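Local coordinates for protein MlnE (Bacillus amyloliquefaciens subsp. plantarum, PDB 5D2E) that probably reduces beta-keto groups of the growing polyketide with NADPH, acting as the N-terminal B-type ketoreductase domain of a macrolactin assembly-line protein, at residues Leu363-Phe368 with Ile377-Ala382; Pro383-Thr388 with Tyr421-Gly426; Met405-Ser410 with Thr444-Trp449. All blocks are in the same frame, centred on the assembly; numbering follows the deposited sequence.

Overall arrangement
The ketoreductase illustrates how a cofactor pocket is built from contacts of increasing span. From the N-terminal side, interaction 1 comes first and closes a short loop, folding the segment after strand 356-359 back onto helix 374-381. It is complete before interaction 2 opens at Pro383. Interactions 2 and 3 then cross, since their segments alternate along the chain: 383-388, 405-410, 421-426, 444-449. Interaction 2 joins the residues leading into helix 386-394 to helix 419-437, and interaction 3 pairs the strands that flank that same helix. The centres of interactions 1 and 2, like those of 2 and 3, lie about 10 Å apart, and all three touch NADP, interaction 1 through Leu363.

Interaction 1: Leu363-Phe368 with Ile377-Ala382; sequences LVKDAF and IEEVIA
Lys365 brings CE and NZ against the carboxylate of Glu379, with the two side chains set obliquely to one another. A bend at the last torsion of the lysine (chi4 -75°) turns NZ aside from an otherwise nearly extended chain and places it 3.0 Å from Glu379 OE1, forming a salt bridge. Lys365 CE lies equally near Glu379 OE1, at 3.0 Å, so this oxygen touches the last methylene as well as the ammonium. Nearer the backbone, Lys365 and Val380 slide past each other in opposite directions, and Lys365 CB packs 3.8 Å from Val380 CG2.

Leu363 approaches the helix differently. Its CG sits between the backbone N and the carbonyl carbon (chi1 54°), a crowded position that leaves Leu363 CG 3.9 Å from Glu379 O. Leu363 CD2 comes closer to the same Glu379 O, at 3.7 Å. CD1 of Leu363 only grazes Val380 CG2, at 4.4 Å. A water bridges the two backbones, accepting from Leu363 N at 2.9 Å and donating to Val380 O at 2.7 Å. Thus the carbonyl of Val380 on helix 374-381 finds a partner, through one solvent molecule, on the facing loop.

Leu363 also touches NADP, which makes this loop part of the cofactor pocket. The loop runs from strand 356-359 to helix 374-381 and sends Val364 against Tyr421 of helix 419-437. Val380 touches Asp420, while Ile377 and Ile381 pack on Tyr153, so both the loop and helix 374-381 pack on helix 419-437, and helix 374-381 also on helix 141-164.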
loop_
_atom_site.group_PDB
_atom_site.type_symbol
_atom_site.label_atom_id
_atom_site.label_comp_id
_atom_site.label_asym_id
_atom_site.label_seq_id
_atom_site.Cartn_x
_atom_site.Cartn_y
_atom_site.Cartn_z
ATOM N N LEU A 363 7.307 2.587 -10.637
ATOM C CA LEU A 363 8.626 3.179 -10.591
ATOM C C LEU A 363 9.068 3.448 -9.193
ATOM O O LEU A 363 8.269 3.494 -8.273
ATOM C CB LEU A 363 8.699 4.440 -11.386
ATOM C CG LEU A 363 7.735 5.524 -11.122
ATOM C CD1 LEU A 363 8.494 6.845 -11.023
ATOM C CD2 LEU A 363 6.792 5.616 -12.305
ATOM N N VAL A 364 10.361 3.637 -9.072
ATOM C CA VAL A 364 11.024 3.771 -7.823
ATOM C C VAL A 364 11.800 5.073 -7.941
ATOM O O VAL A 364 12.395 5.343 -8.960
ATOM C CB VAL A 364 11.983 2.584 -7.671
ATOM C CG1 VAL A 364 13.023 2.816 -6.624
ATOM C CG2 VAL A 364 11.196 1.309 -7.394
ATOM N N LYS A 365 11.753 5.906 -6.930
ATOM C CA LYS A 365 12.566 7.139 -6.890
ATOM C C LYS A 365 12.846 7.325 -5.446
ATOM O O LYS A 365 12.196 8.147 -4.787
ATOM C CB LYS A 365 11.779 8.361 -7.320
ATOM C CG LYS A 365 11.585 8.691 -8.762
ATOM C CD LYS A 365 11.215 10.187 -8.807
ATOM C CE LYS A 365 10.518 10.602 -10.094
ATOM N NZ LYS A 365 11.448 10.707 -11.266
ATOM N N ASP A 366 13.756 6.550 -4.921
ATOM C CA ASP A 366 14.032 6.546 -3.483
ATOM C C ASP A 366 14.619 7.907 -3.015
ATOM O O ASP A 366 15.406 8.526 -3.747
ATOM C CB ASP A 366 14.983 5.389 -3.152
ATOM C CG ASP A 366 14.274 3.987 -3.177
ATOM O OD1 ASP A 366 13.040 3.860 -3.411
ATOM O OD2 ASP A 366 14.974 3.012 -2.895
ATOM N N ALA A 367 14.125 8.400 -1.873
ATOM C CA ALA A 367 14.660 9.581 -1.181
ATOM C C ALA A 367 13.957 9.619 0.188
ATOM O O ALA A 367 12.742 9.281 0.296
ATOM C CB ALA A 367 14.346 10.858 -1.952
ATOM N N PHE A 368 14.689 10.043 1.202
ATOM C CA PHE A 368 14.141 10.235 2.512
ATOM C C PHE A 368 13.086 11.329 2.408
ATOM O O PHE A 368 13.152 12.236 1.563
ATOM C CB PHE A 368 15.249 10.665 3.537
ATOM C CG PHE A 368 16.009 9.513 4.170
ATOM C CD1 PHE A 368 16.431 8.429 3.408
ATOM C CD2 PHE A 368 16.347 9.552 5.533
ATOM C CE1 PHE A 368 17.158 7.404 3.972
ATOM C CE2 PHE A 368 17.093 8.532 6.113
ATOM C CZ PHE A 368 17.493 7.453 5.322
ATOM N N ILE A 377 6.715 12.303 -5.160
ATOM C CA ILE A 377 5.650 11.436 -4.583
ATOM C C ILE A 377 4.558 11.201 -5.642
ATOM O O ILE A 377 4.216 10.025 -5.895
ATOM C CB ILE A 377 5.056 12.047 -3.319
ATOM C CG1 ILE A 377 6.157 12.166 -2.269
ATOM C CG2 ILE A 377 3.906 11.189 -2.837
ATOM C CD1 ILE A 377 5.755 12.948 -1.037
ATOM N N GLU A 378 4.059 12.263 -6.279
ATOM C CA GLU A 378 3.018 12.133 -7.326
ATOM C C GLU A 378 3.418 11.161 -8.414
ATOM O O GLU A 378 2.598 10.357 -8.859
ATOM C CB GLU A 378 2.653 13.450 -8.010
ATOM C CG GLU A 378 2.080 14.491 -7.074
ATOM C CD GLU A 378 1.997 15.930 -7.634
ATOM O OE1 GLU A 378 2.749 16.339 -8.545
ATOM O OE2 GLU A 378 1.128 16.658 -7.123
ATOM N N GLU A 379 4.682 11.255 -8.840
ATOM C CA GLU A 379 5.214 10.327 -9.831
ATOM C C GLU A 379 5.262 8.912 -9.391
ATOM O O GLU A 379 4.899 8.026 -10.147
ATOM C CB GLU A 379 6.643 10.730 -10.257
ATOM C CG GLU A 379 6.624 11.984 -11.093
ATOM C CD GLU A 379 8.062 12.319 -11.488
ATOM O OE1 GLU A 379 8.668 11.496 -12.212
ATOM O OE2 GLU A 379 8.582 13.289 -10.968
ATOM N N VAL A 380 5.757 8.660 -8.198
ATOM C CA VAL A 380 5.871 7.280 -7.709
ATOM C C VAL A 380 4.508 6.636 -7.506
ATOM O O VAL A 380 4.348 5.444 -7.778
ATOM C CB VAL A 380 6.697 7.246 -6.435
ATOM C CG1 VAL A 380 6.555 5.943 -5.688
ATOM C CG2 VAL A 380 8.142 7.569 -6.745
ATOM N N ILE A 381 3.533 7.391 -6.984
ATOM C CA ILE A 381 2.257 6.771 -6.664
ATOM C C ILE A 381 1.337 6.605 -7.888
ATOM O O ILE A 381 0.407 5.775 -7.828
ATOM C CB ILE A 381 1.461 7.490 -5.540
ATOM C CG1 ILE A 381 0.860 8.808 -6.000
ATOM C CG2 ILE A 381 2.336 7.619 -4.298
ATOM C CD1 ILE A 381 -0.066 9.431 -4.943
ATOM N N ALA A 382 1.559 7.390 -8.949
ATOM C CA ALA A 382 0.613 7.428 -10.065
ATOM C C ALA A 382 0.224 6.048 -10.586
ATOM O O ALA A 382 -0.952 5.795 -10.731
ATOM C CB ALA A 382 1.192 8.266 -11.231
HETATM O O HOH W 1 5.633 3.096 -8.290
#

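Interaction 2: Pro383-Thr388 with Tyr421-Gly426; sequences PKVFGT and YAFANG. With NAP (NADP nicotinamide-adenine-dinucleotide phosphate), chain B.
Lys384 reaches past Ala424 and Asn425 to the ribose of NADP, and each part of its chain has its own neighbour. CB rests against Ala424, 3.8 Å from that residue's CB, where the two backbones come nearest. CD passes 3.5 Å from Asn425 OD1. CE faces the ribose hydroxyls O2D and O3D, with Tyr421 CE1 farther off. The bend at chi4 (-68°) then places NZ for its bonds. Lys384 NZ donates to Asn425 OD1 at 3.0 Å. Lys384 NZ also donates to NADP O3D at 2.7 Å and makes a weak bond to O2D.

Tyr421 completes the grip on the sugar. Its OH lies 2.4 Å from NADP O2D, a hydrogen bond so short that the exact length is doubtful, and the same ribose oxygen sits at the edge of the ring. Asn425 ND2 is stationed 3.3 Å above the centre of that ring and donates to Tyr421 O one turn back. The side-chain amide is thus held through OD1, to Lys384 NZ, and through ND2. Asn425 N bonds the same Tyr421 carbonyl from the other face of its plane. Away from the cofactor, Val385 CG2 packs on Ala424 and on Phe423 CE2, which it meets at 4.1 Å.

Asparagine four residues after tyrosine, with lysine supplied from elsewhere in the chain, is the pattern of polyketide ketoreductases; classical short-chain dehydrogenases carry lysine in that place instead. The bonding is consistent with Asn425 acting as a second-shell residue that aims Lys384, while Lys384 and Tyr421 together fix the nicotinamide ribose.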
loop_
_atom_site.group_PDB
_atom_site.type_symbol
_atom_site.label_atom_id
_atom_site.label_comp_id
_atom_site.label_asym_id
_atom_site.label_seq_id
_atom_site.Cartn_x
_atom_site.Cartn_y
_atom_site.Cartn_z
ATOM N N PRO A 383 1.200 5.161 -10.894
ATOM C CA PRO A 383 0.736 3.923 -11.521
ATOM C C PRO A 383 0.033 2.916 -10.618
ATOM O O PRO A 383 -0.769 2.086 -11.094
ATOM C CB PRO A 383 2.016 3.296 -12.059
ATOM C CG PRO A 383 3.130 3.910 -11.249
ATOM C CD PRO A 383 2.665 5.274 -10.898
ATOM N N LYS A 384 0.392 2.944 -9.342
ATOM C CA LYS A 384 -0.053 1.965 -8.356
ATOM C C LYS A 384 -1.302 2.448 -7.578
ATOM O O LYS A 384 -2.059 1.662 -7.065
ATOM C CB LYS A 384 1.103 1.655 -7.406
ATOM C CG LYS A 384 2.153 0.738 -8.018
ATOM C CD LYS A 384 3.362 0.620 -7.206
ATOM C CE LYS A 384 4.417 -0.279 -7.862
ATOM N NZ LYS A 384 3.995 -1.684 -7.912
ATOM N N VAL A 385 -1.483 3.755 -7.443
ATOM C CA VAL A 385 -2.716 4.286 -6.821
ATOM C C VAL A 385 -3.746 4.532 -7.903
ATOM O O VAL A 385 -4.666 3.738 -8.051
ATOM C CB VAL A 385 -2.444 5.468 -5.921
ATOM C CG1 VAL A 385 -3.775 6.041 -5.369
ATOM C CG2 VAL A 385 -1.509 5.044 -4.819
ATOM N N PHE A 386 -3.538 5.541 -8.738
ATOM C CA PHE A 386 -4.509 5.868 -9.790
ATOM C C PHE A 386 -4.589 4.811 -10.864
ATOM O O PHE A 386 -5.688 4.412 -11.296
ATOM C CB PHE A 386 -4.164 7.212 -10.414
ATOM C CG PHE A 386 -4.362 8.350 -9.490
ATOM C CD1 PHE A 386 -5.630 8.886 -9.329
ATOM C CD2 PHE A 386 -3.318 8.878 -8.773
ATOM C CE1 PHE A 386 -5.833 9.944 -8.504
ATOM C CE2 PHE A 386 -3.517 9.971 -7.940
ATOM C CZ PHE A 386 -4.796 10.480 -7.791
ATOM N N GLY A 387 -3.436 4.306 -11.286
ATOM C CA GLY A 387 -3.402 3.315 -12.370
ATOM C C GLY A 387 -4.198 2.065 -12.061
ATOM O O GLY A 387 -4.986 1.605 -12.868
ATOM N N THR A 388 -3.978 1.539 -10.870
ATOM C CA THR A 388 -4.711 0.374 -10.413
ATOM C C THR A 388 -6.217 0.611 -10.493
ATOM O O THR A 388 -6.969 -0.254 -10.963
ATOM C CB THR A 388 -4.305 0.059 -8.983
ATOM O OG1 THR A 388 -2.894 -0.104 -8.904
ATOM C CG2 THR A 388 -4.959 -1.211 -8.498
ATOM N N TYR A 421 6.646 4.929 -2.110
ATOM C CA TYR A 421 6.598 3.606 -2.785
ATOM C C TYR A 421 5.875 2.587 -1.908
ATOM O O TYR A 421 5.026 1.819 -2.395
ATOM C CB TYR A 421 8.025 3.139 -3.114
ATOM C CG TYR A 421 8.153 1.849 -3.881
ATOM C CD1 TYR A 421 7.860 1.778 -5.248
ATOM C CD2 TYR A 421 8.654 0.714 -3.261
ATOM C CE1 TYR A 421 7.987 0.587 -5.959
ATOM C CE2 TYR A 421 8.807 -0.478 -3.973
ATOM C CZ TYR A 421 8.475 -0.524 -5.299
ATOM O OH TYR A 421 8.647 -1.709 -5.943
ATOM N N ALA A 422 6.211 2.555 -0.619
ATOM C CA ALA A 422 5.596 1.666 0.342
ATOM C C ALA A 422 4.090 1.961 0.406
ATOM O O ALA A 422 3.282 1.035 0.326
ATOM C CB ALA A 422 6.247 1.824 1.691
ATOM N N PHE A 423 3.729 3.254 0.462
ATOM C CA PHE A 423 2.329 3.674 0.458
ATOM C C PHE A 423 1.602 3.192 -0.811
ATOM O O PHE A 423 0.493 2.645 -0.734
ATOM C CB PHE A 423 2.242 5.199 0.568
ATOM C CG PHE A 423 0.867 5.742 0.335
ATOM C CD1 PHE A 423 -0.034 5.786 1.388
ATOM C CD2 PHE A 423 0.451 6.106 -0.897
ATOM C CE1 PHE A 423 -1.300 6.273 1.230
ATOM C CE2 PHE A 423 -0.866 6.525 -1.103
ATOM C CZ PHE A 423 -1.726 6.633 -0.019
ATOM N N ALA A 424 2.197 3.468 -1.977
ATOM C CA ALA A 424 1.577 3.133 -3.235
ATOM C C ALA A 424 1.265 1.596 -3.325
ATOM O O ALA A 424 0.175 1.178 -3.731
ATOM C CB ALA A 424 2.413 3.595 -4.381
ATOM N N ASN A 425 2.200 0.775 -2.885
ATOM C CA ASN A 425 2.011 -0.628 -2.930
ATOM C C ASN A 425 0.938 -1.020 -1.905
ATOM O O ASN A 425 0.072 -1.842 -2.193
ATOM C CB ASN A 425 3.320 -1.346 -2.702
ATOM C CG ASN A 425 4.182 -1.341 -3.991
ATOM O OD1 ASN A 425 3.830 -1.983 -4.965
ATOM N ND2 ASN A 425 5.240 -0.536 -4.004
ATOM N N GLY A 426 0.964 -0.375 -0.731
ATOM C CA GLY A 426 0.007 -0.684 0.328
ATOM C C GLY A 426 -1.404 -0.339 -0.116
ATOM O O GLY A 426 -2.375 -1.009 0.291
HETATM P PA NAP B . 10.706 -2.175 -14.213
HETATM O O1A NAP B . 11.582 -3.088 -15.113
HETATM O O2A NAP B . 10.937 -0.679 -14.087
HETATM O O5B NAP B . 9.244 -2.347 -14.860
HETATM C C5B NAP B . 8.197 -1.477 -14.449
HETATM C C4B NAP B . 7.590 -1.008 -15.748
HETATM O O4B NAP B . 6.504 -0.114 -15.423
HETATM C C3B NAP B . 8.546 -0.192 -16.661
HETATM O O3B NAP B . 8.838 -0.919 -17.859
HETATM C C2B NAP B . 7.748 1.074 -17.011
HETATM O O2B NAP B . 7.853 1.381 -18.373
HETATM C C1B NAP B . 6.316 0.706 -16.556
HETATM N N9A NAP B . 5.511 1.839 -16.123
HETATM C C8A NAP B . 5.811 2.775 -15.141
HETATM N N7A NAP B . 4.826 3.735 -15.055
HETATM C C5A NAP B . 3.861 3.371 -15.924
HETATM C C6A NAP B . 2.587 3.913 -16.339
HETATM N N6A NAP B . 2.140 5.045 -15.704
HETATM N N1A NAP B . 1.896 3.273 -17.386
HETATM C C2A NAP B . 2.395 2.161 -17.957
HETATM N N3A NAP B . 3.588 1.600 -17.615
HETATM C C4A NAP B . 4.337 2.145 -16.650
HETATM O O3 NAP B . 10.611 -2.782 -12.703
HETATM P PN NAP B . 10.478 -4.346 -12.289
HETATM O O1N NAP B . 11.690 -4.764 -11.476
HETATM O O2N NAP B . 9.930 -5.045 -13.506
HETATM O O5D NAP B . 9.260 -4.408 -11.228
HETATM C C5D NAP B . 7.925 -4.480 -11.806
HETATM C C4D NAP B . 6.829 -4.376 -10.736
HETATM O O4D NAP B . 7.038 -5.283 -9.663
HETATM C C3D NAP B . 6.852 -2.970 -10.123
HETATM O O3D NAP B . 5.520 -2.505 -9.997
HETATM C C2D NAP B . 7.544 -3.138 -8.782
HETATM O O2D NAP B . 7.141 -2.125 -7.817
HETATM C C1D NAP B . 7.216 -4.606 -8.385
HETATM N N1N NAP B . 8.297 -5.152 -7.525
HETATM C C2N NAP B . 9.527 -5.502 -8.052
HETATM C C3N NAP B . 10.592 -6.014 -7.289
HETATM C C7N NAP B . 11.957 -6.413 -7.917
HETATM O O7N NAP B . 12.887 -6.796 -7.203
HETATM N N7N NAP B . 12.187 -6.391 -9.238
HETATM C C4N NAP B . 10.382 -6.136 -5.908
HETATM C C5N NAP B . 9.152 -5.741 -5.367
HETATM C C6N NAP B . 8.110 -5.273 -6.190
HETATM P P2B NAP B . 7.644 2.886 -19.000
HETATM O O1X NAP B . 8.645 3.834 -18.355
HETATM O O2X NAP B . 7.831 2.701 -20.540
HETATM O O3X NAP B . 6.238 3.278 -18.639
#

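Interaction 3: Met405-Ser410 with Thr444-Trp449; sequences MFSSLS and TLSINW. With NAP (NADP nicotinamide-adenine-dinucleotide phosphate), chain B.
Met405 N donates to Leu445 O at 2.8 Å, and Met405 O accepts from Ile447 N at 2.9 Å (N-H...O 172°), continuing the parallel pairing of the two strands. The pattern becomes less regular toward the pocket. There the Ser407 N bond to Ile447 O is weak, Trp449 N bonds Ser407 O at a longer 3.2 Å, and Asn448 centres an inverse gamma turn. Leu409 N to Trp449 O, at 2.9 Å, carries the pairing one residue past strand 402-408. The Asn448 amide adds a side-chain link: ND2 bonds Ser408 O at 3.0 Å and also Asp429, which in addition receives Ser407 OG and Ser446 OG, while Asn448 OD1 accepts from Gln494 NE2.

On the other face Phe406 and Trp449 make a T-shaped stack, with planes at 89° and centroids 4.7 Å apart. Trp449 presents its NE1 edge above the Phe406 ring, offset toward the rim, while Ile447 CG2 lies over the centre of a Trp449 face. Beyond the pairing, Ser407 O comes within 3.2 Å of NADP C6N and Trp449 O close to C5N, so main-chain oxygens line the nicotinamide.

The paired strands belong to the Rossmann-type beta-alpha-beta unit whose connecting helix, 419-437, carries Asp429. Ile447 and Trp449 pack on helix 477-488, and strand 494-499 adjoins strand 443-453.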
loop_
_atom_site.group_PDB
_atom_site.type_symbol
_atom_site.label_atom_id
_atom_site.label_comp_id
_atom_site.label_asym_id
_atom_site.label_seq_id
_atom_site.Cartn_x
_atom_site.Cartn_y
_atom_site.Cartn_z
ATOM N N MET A 405 -2.113 -7.681 -8.755
ATOM C CA MET A 405 -1.281 -6.529 -8.510
ATOM C C MET A 405 0.111 -6.968 -7.985
ATOM O O MET A 405 0.252 -7.718 -7.005
ATOM C CB MET A 405 -2.008 -5.617 -7.544
ATOM C CG MET A 405 -3.268 -5.008 -8.176
ATOM S SD MET A 405 -4.367 -4.346 -6.904
ATOM C CE MET A 405 -5.056 -5.914 -6.439
ATOM N N PHE A 406 1.164 -6.453 -8.636
ATOM C CA PHE A 406 2.582 -6.712 -8.203
ATOM C C PHE A 406 2.972 -5.656 -7.193
ATOM O O PHE A 406 3.401 -4.531 -7.536
ATOM C CB PHE A 406 3.518 -6.722 -9.428
ATOM C CG PHE A 406 3.467 -8.017 -10.255
ATOM C CD1 PHE A 406 2.519 -9.029 -10.022
ATOM C CD2 PHE A 406 4.371 -8.239 -11.257
ATOM C CE1 PHE A 406 2.499 -10.215 -10.725
ATOM C CE2 PHE A 406 4.345 -9.442 -11.983
ATOM C CZ PHE A 406 3.429 -10.428 -11.715
ATOM N N SER A 407 2.738 -5.999 -5.931
ATOM C CA SER A 407 3.006 -5.111 -4.844
ATOM C C SER A 407 4.429 -5.411 -4.326
ATOM O O SER A 407 5.218 -6.089 -4.991
ATOM C CB SER A 407 1.900 -5.291 -3.790
ATOM O OG SER A 407 2.015 -4.303 -2.780
ATOM N N SER A 408 4.768 -4.892 -3.159
ATOM C CA SER A 408 6.088 -4.956 -2.646
ATOM C C SER A 408 6.021 -5.230 -1.183
ATOM O O SER A 408 5.144 -4.742 -0.460
ATOM C CB SER A 408 6.810 -3.607 -2.920
ATOM O OG SER A 408 8.017 -3.527 -2.187
ATOM N N LEU A 409 6.970 -6.021 -0.722
ATOM C CA LEU A 409 7.219 -6.229 0.649
ATOM C C LEU A 409 7.539 -4.945 1.421
ATOM O O LEU A 409 7.285 -4.897 2.635
ATOM C CB LEU A 409 8.311 -7.277 0.830
ATOM C CG LEU A 409 8.539 -7.915 2.189
ATOM C CD1 LEU A 409 7.299 -8.672 2.650
ATOM C CD2 LEU A 409 9.749 -8.842 2.076
ATOM N N SER A 410 7.970 -3.888 0.734
ATOM C CA SER A 410 8.117 -2.575 1.336
ATOM C C SER A 410 6.801 -2.019 1.956
ATOM O O SER A 410 6.860 -1.178 2.835
ATOM C CB SER A 410 8.697 -1.576 0.356
ATOM O OG SER A 410 7.716 -1.125 -0.589
ATOM N N THR A 444 -8.869 -11.950 -7.380
ATOM C CA THR A 444 -8.216 -10.685 -7.064
ATOM C C THR A 444 -7.058 -11.013 -6.131
ATOM O O THR A 444 -7.230 -11.715 -5.152
ATOM C CB THR A 444 -9.200 -9.730 -6.364
ATOM O OG1 THR A 444 -10.116 -9.285 -7.339
ATOM C CG2 THR A 444 -8.490 -8.510 -5.814
ATOM N N LEU A 445 -5.837 -10.528 -6.456
ATOM C CA LEU A 445 -4.706 -10.836 -5.611
ATOM C C LEU A 445 -3.675 -9.716 -5.707
ATOM O O LEU A 445 -3.417 -9.199 -6.797
ATOM C CB LEU A 445 -4.065 -12.114 -6.090
ATOM C CG LEU A 445 -2.757 -12.513 -5.447
ATOM C CD1 LEU A 445 -2.899 -12.827 -3.977
ATOM C CD2 LEU A 445 -2.142 -13.714 -6.138
ATOM N N SER A 446 -3.148 -9.318 -4.554
ATOM C CA SER A 446 -2.012 -8.465 -4.485
ATOM C C SER A 446 -0.903 -9.302 -3.892
ATOM O O SER A 446 -1.086 -9.878 -2.824
ATOM C CB SER A 446 -2.256 -7.247 -3.551
ATOM O OG SER A 446 -1.132 -6.317 -3.593
ATOM N N ILE A 447 0.266 -9.321 -4.574
ATOM C CA ILE A 447 1.429 -10.046 -4.087
ATOM C C ILE A 447 2.525 -9.093 -3.608
ATOM O O ILE A 447 3.003 -8.279 -4.398
ATOM C CB ILE A 447 2.039 -10.949 -5.179
ATOM C CG1 ILE A 447 1.004 -11.911 -5.711
ATOM C CG2 ILE A 447 3.264 -11.665 -4.618
ATOM C CD1 ILE A 447 1.408 -12.675 -6.987
ATOM N N ASN A 448 2.899 -9.175 -2.335
ATOM C CA ASN A 448 3.960 -8.334 -1.833
ATOM C C ASN A 448 5.325 -9.063 -2.136
ATOM O O ASN A 448 5.825 -9.903 -1.330
ATOM C CB ASN A 448 3.847 -8.145 -0.379
ATOM C CG ASN A 448 2.537 -7.457 0.041
ATOM O OD1 ASN A 448 1.646 -8.120 0.535
ATOM N ND2 ASN A 448 2.475 -6.142 -0.086
ATOM N N TRP A 449 5.849 -8.748 -3.297
ATOM C CA TRP A 449 7.148 -9.296 -3.719
ATOM C C TRP A 449 8.356 -8.696 -2.975
ATOM O O TRP A 449 8.400 -7.504 -2.733
ATOM C CB TRP A 449 7.368 -8.974 -5.168
ATOM C CG TRP A 449 6.475 -9.622 -6.139
ATOM C CD1 TRP A 449 5.655 -8.972 -7.040
ATOM C CD2 TRP A 449 6.300 -11.018 -6.389
ATOM N NE1 TRP A 449 5.011 -9.870 -7.793
ATOM C CE2 TRP A 449 5.383 -11.136 -7.435
ATOM C CE3 TRP A 449 6.852 -12.189 -5.848
ATOM C CZ2 TRP A 449 5.007 -12.390 -7.991
ATOM C CZ3 TRP A 449 6.514 -13.449 -6.438
ATOM C CH2 TRP A 449 5.542 -13.534 -7.449
HETATM P PA NAP B . 10.706 -2.175 -14.213
HETATM O O1A NAP B . 11.582 -3.088 -15.113
HETATM O O2A NAP B . 10.937 -0.679 -14.087
HETATM O O5B NAP B . 9.244 -2.347 -14.860
HETATM C C5B NAP B . 8.197 -1.477 -14.449
HETATM C C4B NAP B . 7.590 -1.008 -15.748
HETATM O O4B NAP B . 6.504 -0.114 -15.423
HETATM C C3B NAP B . 8.546 -0.192 -16.661
HETATM O O3B NAP B . 8.838 -0.919 -17.859
HETATM C C2B NAP B . 7.748 1.074 -17.011
HETATM O O2B NAP B . 7.853 1.381 -18.373
HETATM C C1B NAP B . 6.316 0.706 -16.556
HETATM N N9A NAP B . 5.511 1.839 -16.123
HETATM C C8A NAP B . 5.811 2.775 -15.141
HETATM N N7A NAP B . 4.826 3.735 -15.055
HETATM C C5A NAP B . 3.861 3.371 -15.924
HETATM C C6A NAP B . 2.587 3.913 -16.339
HETATM N N6A NAP B . 2.140 5.045 -15.704
HETATM N N1A NAP B . 1.896 3.273 -17.386
HETATM C C2A NAP B . 2.395 2.161 -17.957
HETATM N N3A NAP B . 3.588 1.600 -17.615
HETATM C C4A NAP B . 4.337 2.145 -16.650
HETATM O O3 NAP B . 10.611 -2.782 -12.703
HETATM P PN NAP B . 10.478 -4.346 -12.289
HETATM O O1N NAP B . 11.690 -4.764 -11.476
HETATM O O2N NAP B . 9.930 -5.045 -13.506
HETATM O O5D NAP B . 9.260 -4.408 -11.228
HETATM C C5D NAP B . 7.925 -4.480 -11.806
HETATM C C4D NAP B . 6.829 -4.376 -10.736
HETATM O O4D NAP B . 7.038 -5.283 -9.663
HETATM C C3D NAP B . 6.852 -2.970 -10.123
HETATM O O3D NAP B . 5.520 -2.505 -9.997
HETATM C C2D NAP B . 7.544 -3.138 -8.782
HETATM O O2D NAP B . 7.141 -2.125 -7.817
HETATM C C1D NAP B . 7.216 -4.606 -8.385
HETATM N N1N NAP B . 8.297 -5.152 -7.525
HETATM C C2N NAP B . 9.527 -5.502 -8.052
HETATM C C3N NAP B . 10.592 -6.014 -7.289
HETATM C C7N NAP B . 11.957 -6.413 -7.917
HETATM O O7N NAP B . 12.887 -6.796 -7.203
HETATM N N7N NAP B . 12.187 -6.391 -9.238
HETATM C C4N NAP B . 10.382 -6.136 -5.908
HETATM C C5N NAP B . 9.152 -5.741 -5.367
HETATM C C6N NAP B . 8.110 -5.273 -6.190
HETATM P P2B NAP B . 7.644 2.886 -19.000
HETATM O O1X NAP B . 8.645 3.834 -18.355
HETATM O O2X NAP B . 7.831 2.701 -20.540
HETATM O O3X NAP B . 6.238 3.278 -18.639
#